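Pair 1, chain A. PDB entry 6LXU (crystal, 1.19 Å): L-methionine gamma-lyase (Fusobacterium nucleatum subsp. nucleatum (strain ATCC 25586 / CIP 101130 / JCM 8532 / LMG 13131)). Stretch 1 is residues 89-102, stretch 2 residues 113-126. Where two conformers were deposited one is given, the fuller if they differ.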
# COMPACT_ATOMS: atom_id res chain seq x y z
N GLY A 89 -18.33 -1.73 8.07
CA GLY A 89 -19.61 -1.25 8.57
C GLY A 89 -20.19 -2.15 9.65
O GLY A 89 -20.66 -1.66 10.69
N MET A 90 -20.14 -3.46 9.44
CA MET A 90 -20.62 -4.37 10.48
C MET A 90 -19.77 -4.26 11.74
O MET A 90 -20.29 -4.46 12.85
CB MET A 90 -20.72 -5.82 9.99
CG MET A 90 -21.78 -6.04 8.93
SD MET A 90 -23.39 -5.32 9.27
CE MET A 90 -23.86 -6.14 10.79
N GLY A 91 -18.48 -3.94 11.59
CA GLY A 91 -17.65 -3.64 12.74
C GLY A 91 -18.10 -2.41 13.51
O GLY A 91 -18.07 -2.40 14.75
N ALA A 92 -18.48 -1.35 12.79
CA ALA A 92 -19.02 -0.15 13.43
C ALA A 92 -20.32 -0.45 14.16
O ALA A 92 -20.50 -0.04 15.32
CB ALA A 92 -19.23 0.93 12.38
N ILE A 93 -21.22 -1.17 13.49
CA ILE A 93 -22.54 -1.49 14.05
C ILE A 93 -22.41 -2.40 15.27
O ILE A 93 -22.96 -2.09 16.35
CB ILE A 93 -23.43 -2.11 12.96
CG1 ILE A 93 -23.80 -1.04 11.91
CG2 ILE A 93 -24.70 -2.74 13.53
CD1 ILE A 93 -24.23 -1.63 10.58
N SER A 94 -21.69 -3.51 15.13
CA SER A 94 -21.54 -4.46 16.22
C SER A 94 -20.77 -3.86 17.39
O SER A 94 -21.16 -4.05 18.55
CB SER A 94 -20.91 -5.78 15.75
OG SER A 94 -19.60 -5.60 15.26
N SER A 95 -19.68 -3.14 17.13
CA SER A 95 -18.93 -2.55 18.23
C SER A 95 -19.81 -1.63 19.06
O SER A 95 -19.73 -1.61 20.28
CB SER A 95 -17.75 -1.73 17.73
OG SER A 95 -16.76 -2.53 17.08
N THR A 96 -20.65 -0.86 18.37
CA THR A 96 -21.59 0.04 19.04
C THR A 96 -22.60 -0.75 19.89
O THR A 96 -22.78 -0.46 21.08
CB THR A 96 -22.31 0.92 18.01
OG1 THR A 96 -21.34 1.75 17.35
CG2 THR A 96 -23.33 1.82 18.69
N LEU A 97 -23.23 -1.74 19.29
CA LEU A 97 -24.27 -2.50 19.99
C LEU A 97 -23.73 -3.29 21.18
O LEU A 97 -24.36 -3.30 22.26
CB LEU A 97 -25.03 -3.39 19.02
CG LEU A 97 -25.86 -2.62 17.98
CD1 LEU A 97 -26.40 -3.56 16.93
CD2 LEU A 97 -27.01 -1.85 18.61
N TRP A 98 -22.57 -3.92 21.03
CA TRP A 98 -21.99 -4.65 22.16
C TRP A 98 -21.60 -3.74 23.31
O TRP A 98 -21.53 -4.19 24.47
CB TRP A 98 -20.76 -5.48 21.74
CG TRP A 98 -21.01 -6.61 20.80
CD1 TRP A 98 -20.33 -6.85 19.65
CD2 TRP A 98 -21.99 -7.67 20.92
NE1 TRP A 98 -20.79 -7.99 19.05
CE2 TRP A 98 -21.83 -8.50 19.79
CE3 TRP A 98 -23.00 -7.98 21.85
CZ2 TRP A 98 -22.65 -9.63 19.56
CZ3 TRP A 98 -23.82 -9.11 21.62
CH2 TRP A 98 -23.63 -9.92 20.48
N THR A 99 -21.26 -2.49 23.00
CA THR A 99 -20.92 -1.52 24.04
C THR A 99 -22.14 -1.11 24.86
O THR A 99 -22.07 -1.07 26.10
CB THR A 99 -20.26 -0.27 23.41
OG1 THR A 99 -19.05 -0.68 22.75
CG2 THR A 99 -19.91 0.77 24.47
N VAL A 100 -23.22 -0.78 24.19
CA VAL A 100 -24.35 -0.11 24.86
C VAL A 100 -25.43 -1.06 25.36
O VAL A 100 -26.28 -0.63 26.18
CB VAL A 100 -24.98 1.00 23.99
CG1 VAL A 100 -23.93 2.02 23.58
CG2 VAL A 100 -25.73 0.46 22.78
N LEU A 101 -25.43 -2.31 24.91
CA LEU A 101 -26.43 -3.29 25.32
C LEU A 101 -25.90 -4.20 26.43
O LEU A 101 -24.73 -4.17 26.78
CB LEU A 101 -26.87 -4.14 24.13
CG LEU A 101 -27.67 -3.41 23.05
CD1 LEU A 101 -27.83 -4.30 21.83
CD2 LEU A 101 -29.02 -2.94 23.57
N LYS A 102 -26.81 -4.98 26.99
CA LYS A 102 -26.51 -6.07 27.91
C LYS A 102 -27.68 -7.04 27.84
O LYS A 102 -28.77 -6.69 27.38
CB LYS A 102 -26.30 -5.57 29.35
CG LYS A 102 -27.52 -4.92 29.99
CD LYS A 102 -27.23 -4.38 31.39
CE LYS A 102 -28.49 -3.82 32.03
NZ LYS A 102 -29.04 -2.65 31.30
N LEU A 113 -34.08 -3.65 7.36
CA LEU A 113 -32.75 -3.28 7.75
C LEU A 113 -31.82 -4.04 6.86
O LEU A 113 -32.12 -5.16 6.44
CB LEU A 113 -32.43 -3.75 9.15
CG LEU A 113 -33.03 -3.09 10.38
CD1 LEU A 113 -32.38 -3.75 11.59
CD2 LEU A 113 -32.83 -1.59 10.37
N TYR A 114 -30.64 -3.46 6.67
CA TYR A 114 -29.56 -4.12 5.95
C TYR A 114 -29.45 -5.58 6.43
O TYR A 114 -29.50 -5.85 7.62
CB TYR A 114 -28.27 -3.36 6.22
CG TYR A 114 -27.08 -4.00 5.59
CD1 TYR A 114 -26.93 -4.01 4.21
CD2 TYR A 114 -26.10 -4.60 6.37
CE1 TYR A 114 -25.84 -4.61 3.62
CE2 TYR A 114 -25.02 -5.21 5.78
CZ TYR A 114 -24.88 -5.21 4.42
OH TYR A 114 -23.79 -5.82 3.85
N GLY A 115 -29.33 -6.51 5.48
CA GLY A 115 -29.49 -7.92 5.80
C GLY A 115 -28.60 -8.44 6.91
O GLY A 115 -29.05 -9.17 7.79
N CYS A 116 -27.33 -8.05 6.91
CA CYS A 116 -26.44 -8.55 7.95
C CYS A 116 -26.78 -7.95 9.30
O CYS A 116 -26.58 -8.59 10.34
CB CYS A 116 -24.97 -8.30 7.61
SG CYS A 116 -24.44 -9.11 6.09
N THR A 117 -27.27 -6.70 9.31
CA THR A 117 -27.74 -6.12 10.56
C THR A 117 -28.98 -6.86 11.08
O THR A 117 -29.07 -7.13 12.26
CB THR A 117 -28.05 -4.62 10.41
OG1 THR A 117 -26.90 -3.99 9.81
CG2 THR A 117 -28.35 -3.99 11.76
N PHE A 118 -29.90 -7.16 10.17
CA PHE A 118 -31.06 -7.95 10.56
C PHE A 118 -30.63 -9.27 11.19
O PHE A 118 -31.17 -9.67 12.22
CB PHE A 118 -31.99 -8.21 9.38
CG PHE A 118 -33.22 -8.97 9.77
CD1 PHE A 118 -34.31 -8.31 10.31
CD2 PHE A 118 -33.24 -10.35 9.68
CE1 PHE A 118 -35.44 -9.03 10.72
CE2 PHE A 118 -34.36 -11.07 10.10
CZ PHE A 118 -35.45 -10.40 10.61
N ALA A 119 -29.65 -9.94 10.59
CA ALA A 119 -29.16 -11.20 11.12
C ALA A 119 -28.52 -11.03 12.49
O ALA A 119 -28.75 -11.84 13.40
CB ALA A 119 -28.18 -11.84 10.15
N LEU A 120 -27.71 -9.98 12.67
CA LEU A 120 -27.13 -9.67 13.96
C LEU A 120 -28.22 -9.45 15.01
O LEU A 120 -28.13 -9.97 16.12
CB LEU A 120 -26.24 -8.42 13.86
CG LEU A 120 -25.70 -7.86 15.17
CD1 LEU A 120 -24.87 -8.89 15.92
CD2 LEU A 120 -24.87 -6.62 14.87
N MET A 121 -29.25 -8.70 14.64
CA MET A 121 -30.37 -8.42 15.56
C MET A 121 -31.17 -9.68 15.88
O MET A 121 -31.41 -9.99 17.06
CB MET A 121 -31.32 -7.38 14.96
CG MET A 121 -30.75 -5.97 14.81
SD MET A 121 -30.51 -5.11 16.36
CE MET A 121 -30.22 -3.46 15.72
N ASN A 122 -31.59 -10.38 14.85
CA ASN A 122 -32.55 -11.48 14.99
C ASN A 122 -31.94 -12.76 15.52
O ASN A 122 -32.60 -13.50 16.27
CB ASN A 122 -33.19 -11.73 13.64
CG ASN A 122 -34.40 -12.64 13.72
OD1 ASN A 122 -35.26 -12.46 14.57
ND2 ASN A 122 -34.47 -13.60 12.82
N HIS A 123 -30.69 -13.05 15.13
CA HIS A 123 -30.02 -14.31 15.48
C HIS A 123 -28.83 -14.18 16.40
O HIS A 123 -28.47 -15.18 17.05
CB HIS A 123 -29.60 -15.06 14.21
CG HIS A 123 -30.76 -15.58 13.41
ND1 HIS A 123 -30.96 -15.27 12.08
CD2 HIS A 123 -31.80 -16.36 13.78
CE1 HIS A 123 -32.06 -15.86 11.66
NE2 HIS A 123 -32.59 -16.53 12.67
N GLY A 124 -28.17 -13.02 16.44
CA GLY A 124 -26.97 -12.83 17.24
C GLY A 124 -27.27 -12.28 18.61
O GLY A 124 -27.03 -12.94 19.61
N LEU A 125 -27.84 -11.08 18.66
CA LEU A 125 -28.16 -10.43 19.93
C LEU A 125 -29.15 -11.27 20.76
O LEU A 125 -29.04 -11.33 21.99
CB LEU A 125 -28.77 -9.05 19.71
CG LEU A 125 -27.99 -7.94 19.01
CD1 LEU A 125 -28.78 -6.64 19.04
CD2 LEU A 125 -26.64 -7.78 19.68
N THR A 126 -30.10 -11.88 20.07
CA THR A 126 -31.11 -12.70 20.75
C THR A 126 -30.50 -13.94 21.40
O THR A 126 -31.00 -14.40 22.42
CB THR A 126 -32.22 -13.11 19.79
OG1 THR A 126 -31.64 -13.80 18.70
CG2 THR A 126 -33.00 -11.90 19.30

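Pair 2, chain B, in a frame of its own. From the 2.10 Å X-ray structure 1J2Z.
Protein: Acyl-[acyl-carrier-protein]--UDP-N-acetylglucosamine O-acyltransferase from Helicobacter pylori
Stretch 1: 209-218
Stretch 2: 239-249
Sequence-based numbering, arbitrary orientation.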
# COMPACT_ATOMS: atom_id res chain seq x y z
N PHE B 209 3.24 21.65 32.62
CA PHE B 209 2.53 20.77 33.53
C PHE B 209 2.40 19.37 32.95
O PHE B 209 2.63 18.37 33.64
CB PHE B 209 1.14 21.35 33.82
CG PHE B 209 0.29 20.48 34.70
CD1 PHE B 209 -0.45 19.43 34.16
CD2 PHE B 209 0.25 20.69 36.08
CE1 PHE B 209 -1.23 18.61 34.98
CE2 PHE B 209 -0.52 19.87 36.90
CZ PHE B 209 -1.26 18.83 36.35
N ILE B 210 2.06 19.29 31.67
CA ILE B 210 1.91 18.00 31.00
C ILE B 210 3.22 17.21 30.98
O ILE B 210 3.23 16.02 31.29
CB ILE B 210 1.38 18.18 29.56
CG1 ILE B 210 -0.03 18.79 29.63
CG2 ILE B 210 1.35 16.84 28.82
CD1 ILE B 210 -0.62 19.15 28.28
N TYR B 211 4.32 17.87 30.63
CA TYR B 211 5.61 17.19 30.61
C TYR B 211 5.85 16.56 31.98
O TYR B 211 6.17 15.38 32.08
CB TYR B 211 6.76 18.17 30.34
CG TYR B 211 7.04 18.48 28.88
CD1 TYR B 211 6.63 19.68 28.31
CD2 TYR B 211 7.79 17.59 28.10
CE1 TYR B 211 6.96 20.00 26.99
CE2 TYR B 211 8.12 17.91 26.78
CZ TYR B 211 7.71 19.11 26.23
OH TYR B 211 8.06 19.45 24.95
N ALA B 212 5.70 17.38 33.01
CA ALA B 212 5.89 16.93 34.38
C ALA B 212 4.98 15.75 34.69
O ALA B 212 5.42 14.74 35.23
CB ALA B 212 5.60 18.08 35.35
N LEU B 213 3.71 15.89 34.32
CA LEU B 213 2.71 14.85 34.55
C LEU B 213 3.17 13.51 33.98
O LEU B 213 3.19 12.49 34.68
CB LEU B 213 1.38 15.23 33.90
CG LEU B 213 0.08 14.68 34.49
CD1 LEU B 213 -0.99 14.70 33.42
CD2 LEU B 213 0.26 13.27 35.02
N TYR B 214 3.54 13.51 32.71
CA TYR B 214 3.98 12.28 32.06
C TYR B 214 5.26 11.72 32.66
O TYR B 214 5.44 10.51 32.74
CB TYR B 214 4.15 12.51 30.55
CG TYR B 214 2.86 12.37 29.77
CD1 TYR B 214 2.44 13.38 28.90
CD2 TYR B 214 2.07 11.23 29.88
CE1 TYR B 214 1.27 13.24 28.15
CE2 TYR B 214 0.90 11.08 29.14
CZ TYR B 214 0.50 12.09 28.28
OH TYR B 214 -0.65 11.94 27.54
N LYS B 215 6.16 12.61 33.08
CA LYS B 215 7.41 12.16 33.68
C LYS B 215 7.12 11.37 34.95
O LYS B 215 7.75 10.34 35.21
CB LYS B 215 8.31 13.36 33.96
CG LYS B 215 8.82 14.02 32.68
CD LYS B 215 9.54 15.34 32.90
CE LYS B 215 9.95 15.95 31.56
NZ LYS B 215 10.55 17.31 31.68
N ARG B 216 6.15 11.83 35.72
CA ARG B 216 5.78 11.15 36.96
C ARG B 216 4.96 9.90 36.65
O ARG B 216 5.13 8.86 37.31
CB ARG B 216 4.99 12.09 37.87
CG ARG B 216 5.85 13.19 38.47
CD ARG B 216 5.06 14.10 39.39
NE ARG B 216 4.17 15.01 38.67
CZ ARG B 216 2.85 14.97 38.76
NH1 ARG B 216 2.27 14.07 39.55
NH2 ARG B 216 2.10 15.83 38.08
N LEU B 217 4.09 9.99 35.65
CA LEU B 217 3.25 8.85 35.28
C LEU B 217 4.07 7.66 34.79
O LEU B 217 3.75 6.51 35.11
CB LEU B 217 2.26 9.25 34.18
CG LEU B 217 1.00 10.00 34.61
CD1 LEU B 217 0.19 10.37 33.38
CD2 LEU B 217 0.19 9.12 35.56
N PHE B 218 5.12 7.94 34.02
CA PHE B 218 5.93 6.87 33.48
C PHE B 218 7.14 6.44 34.29
O PHE B 218 8.10 5.89 33.74
CB PHE B 218 6.36 7.22 32.05
CG PHE B 218 5.24 7.13 31.05
CD1 PHE B 218 4.64 8.28 30.54
CD2 PHE B 218 4.76 5.89 30.64
CE1 PHE B 218 3.59 8.19 29.64
CE2 PHE B 218 3.71 5.79 29.74
CZ PHE B 218 3.12 6.95 29.24
N PRO B 239 -8.14 19.73 34.34
CA PRO B 239 -8.62 19.14 33.09
C PRO B 239 -7.63 18.20 32.42
O PRO B 239 -8.00 17.13 31.96
CB PRO B 239 -8.93 20.37 32.24
CG PRO B 239 -7.90 21.35 32.70
CD PRO B 239 -7.96 21.19 34.19
N PHE B 240 -6.36 18.60 32.37
CA PHE B 240 -5.34 17.79 31.73
C PHE B 240 -5.13 16.45 32.43
O PHE B 240 -5.00 15.42 31.77
CB PHE B 240 -4.03 18.57 31.64
CG PHE B 240 -4.20 19.92 31.00
CD1 PHE B 240 -4.30 21.07 31.79
CD2 PHE B 240 -4.30 20.04 29.62
CE1 PHE B 240 -4.51 22.31 31.20
CE2 PHE B 240 -4.51 21.28 29.03
CZ PHE B 240 -4.62 22.42 29.82
N VAL B 241 -5.10 16.47 33.75
CA VAL B 241 -4.93 15.24 34.51
C VAL B 241 -6.12 14.33 34.24
O VAL B 241 -5.96 13.12 34.01
CB VAL B 241 -4.84 15.52 36.03
CG1 VAL B 241 -4.91 14.22 36.82
CG2 VAL B 241 -3.55 16.26 36.33
N LYS B 242 -7.32 14.92 34.24
CA LYS B 242 -8.54 14.16 34.00
C LYS B 242 -8.52 13.53 32.61
O LYS B 242 -8.81 12.34 32.45
CB LYS B 242 -9.77 15.07 34.12
CG LYS B 242 -9.98 15.68 35.50
CD LYS B 242 -11.27 16.48 35.55
CE LYS B 242 -11.51 17.06 36.94
NZ LYS B 242 -12.78 17.84 37.02
N GLU B 243 -8.19 14.33 31.62
CA GLU B 243 -8.15 13.88 30.23
C GLU B 243 -7.13 12.76 30.02
O GLU B 243 -7.43 11.75 29.38
CB GLU B 243 -7.79 15.06 29.33
CG GLU B 243 -7.86 14.76 27.85
CD GLU B 243 -7.58 15.99 27.01
OE1 GLU B 243 -7.72 15.91 25.77
OE2 GLU B 243 -7.20 17.04 27.60
N ILE B 244 -5.94 12.95 30.56
CA ILE B 244 -4.86 11.98 30.41
C ILE B 244 -5.02 10.72 31.26
O ILE B 244 -4.93 9.60 30.74
CB ILE B 244 -3.51 12.64 30.73
CG1 ILE B 244 -3.23 13.73 29.69
CG2 ILE B 244 -2.39 11.61 30.74
CD1 ILE B 244 -1.99 14.55 29.95
N CYS B 245 -5.26 10.89 32.55
CA CYS B 245 -5.39 9.75 33.45
C CYS B 245 -6.63 8.89 33.23
O CYS B 245 -6.56 7.67 33.34
CB CYS B 245 -5.31 10.23 34.90
SG CYS B 245 -3.73 11.02 35.26
N SER B 246 -7.76 9.51 32.93
CA SER B 246 -8.97 8.72 32.70
C SER B 246 -8.78 7.90 31.43
O SER B 246 -9.29 6.78 31.32
CB SER B 246 -10.20 9.62 32.58
OG SER B 246 -10.15 10.39 31.40
N PHE B 247 -8.06 8.46 30.46
CA PHE B 247 -7.80 7.76 29.21
C PHE B 247 -7.01 6.49 29.53
O PHE B 247 -7.35 5.39 29.09
CB PHE B 247 -6.97 8.63 28.26
CG PHE B 247 -6.61 7.94 26.97
CD1 PHE B 247 -7.54 7.80 25.95
CD2 PHE B 247 -5.33 7.40 26.78
CE1 PHE B 247 -7.23 7.13 24.77
CE2 PHE B 247 -5.00 6.73 25.60
CZ PHE B 247 -5.95 6.60 24.60
N ILE B 248 -5.95 6.66 30.31
CA ILE B 248 -5.08 5.57 30.72
C ILE B 248 -5.82 4.46 31.47
O ILE B 248 -5.65 3.28 31.15
CB ILE B 248 -3.93 6.09 31.61
CG1 ILE B 248 -2.97 6.93 30.76
CG2 ILE B 248 -3.20 4.93 32.27
CD1 ILE B 248 -1.89 7.65 31.57
N LEU B 249 -6.62 4.83 32.46
CA LEU B 249 -7.36 3.83 33.23
C LEU B 249 -8.41 3.09 32.41
O LEU B 249 -8.82 2.00 32.78
CB LEU B 249 -8.02 4.49 34.45
CG LEU B 249 -7.11 5.15 35.49
CD1 LEU B 249 -7.95 5.68 36.64
CD2 LEU B 249 -6.09 4.15 36.01

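Both pairs set two helices side by side with their N-to-C directions running roughly the same way. The angle between the axes is 27° in pair 1 and 38° in pair 2, and the crossing is negative in both. The axes approach to 10.8 Å and 10.7 Å. Fourteen central residues superpose with an RMSD of 0.6 Å. No hydrogen bond links the stretches in either pair, so side-chain packing makes the contact.

The central match is L120(A) with I244(B). Each is a knob that points toward the other helix and enters a four-residue hole. L120(A) sits among M90(A), S94(A), L97(A) and W98(A). I244(B) sits among I210(B), L213(B), Y214(B) and L217(B). Three positions are common to both holes: M90(A) with I210(B), S94(A) with Y214(B), and L97(A) with L217(B).

The knobs differ in shape. L120(A) has chi1 t and chi2 p, and its CD2 lies 4.0 Å from CD1 of L97(A) and 4.1 Å from CB of S94(A). I244(B) has chi1 m and chi2 t. Its CD1 reaches CD1 of L213(B) at 3.6 Å, while its CG2 lies 3.9 Å from CD1 of L217(B).

The hole wall also changes. S94(A) is small, and its OG turns back to its own helix, donating a hydrogen bond to O of M90(A) at 2.8 Å. At the matching position Y214(B) brings a ring, whose CE2 lies 3.7 Å from CG2 of I244(B).

At the N-terminal end, M90(A) has a long side chain. Its CB points sideways, but three m torsions bring the end of the chain nearer. Its SD meets the edge of the Y114(A) ring, 3.9 Å from CE2, and lies 3.8 Å from CB of C116(A). I210(B) is shorter, but F240(B), which matches C116(A), supplies bulk from the other side: CD1 of I210(B) lies 4.0 Å from CD2 of F240(B). G89(A) has no side chain and makes no contact. Its match F209(B) places CZ 3.4 Å from CG2 of V241(B), with that methyl at the ring edge.

At the C-terminal end, L125(A) matches I248(B) more loosely, with CA atoms 1.9 Å apart. In pair 1 a wider pi-type turn spans 120-125 and ends at this position. CD2 of L125(A) covers one face of the W98(A) ring, 3.7 Å from CZ3, in a CH-pi contact. In pair 2, CD1 of I248(B) packs on CD1 of L217(B) at 3.9 Å.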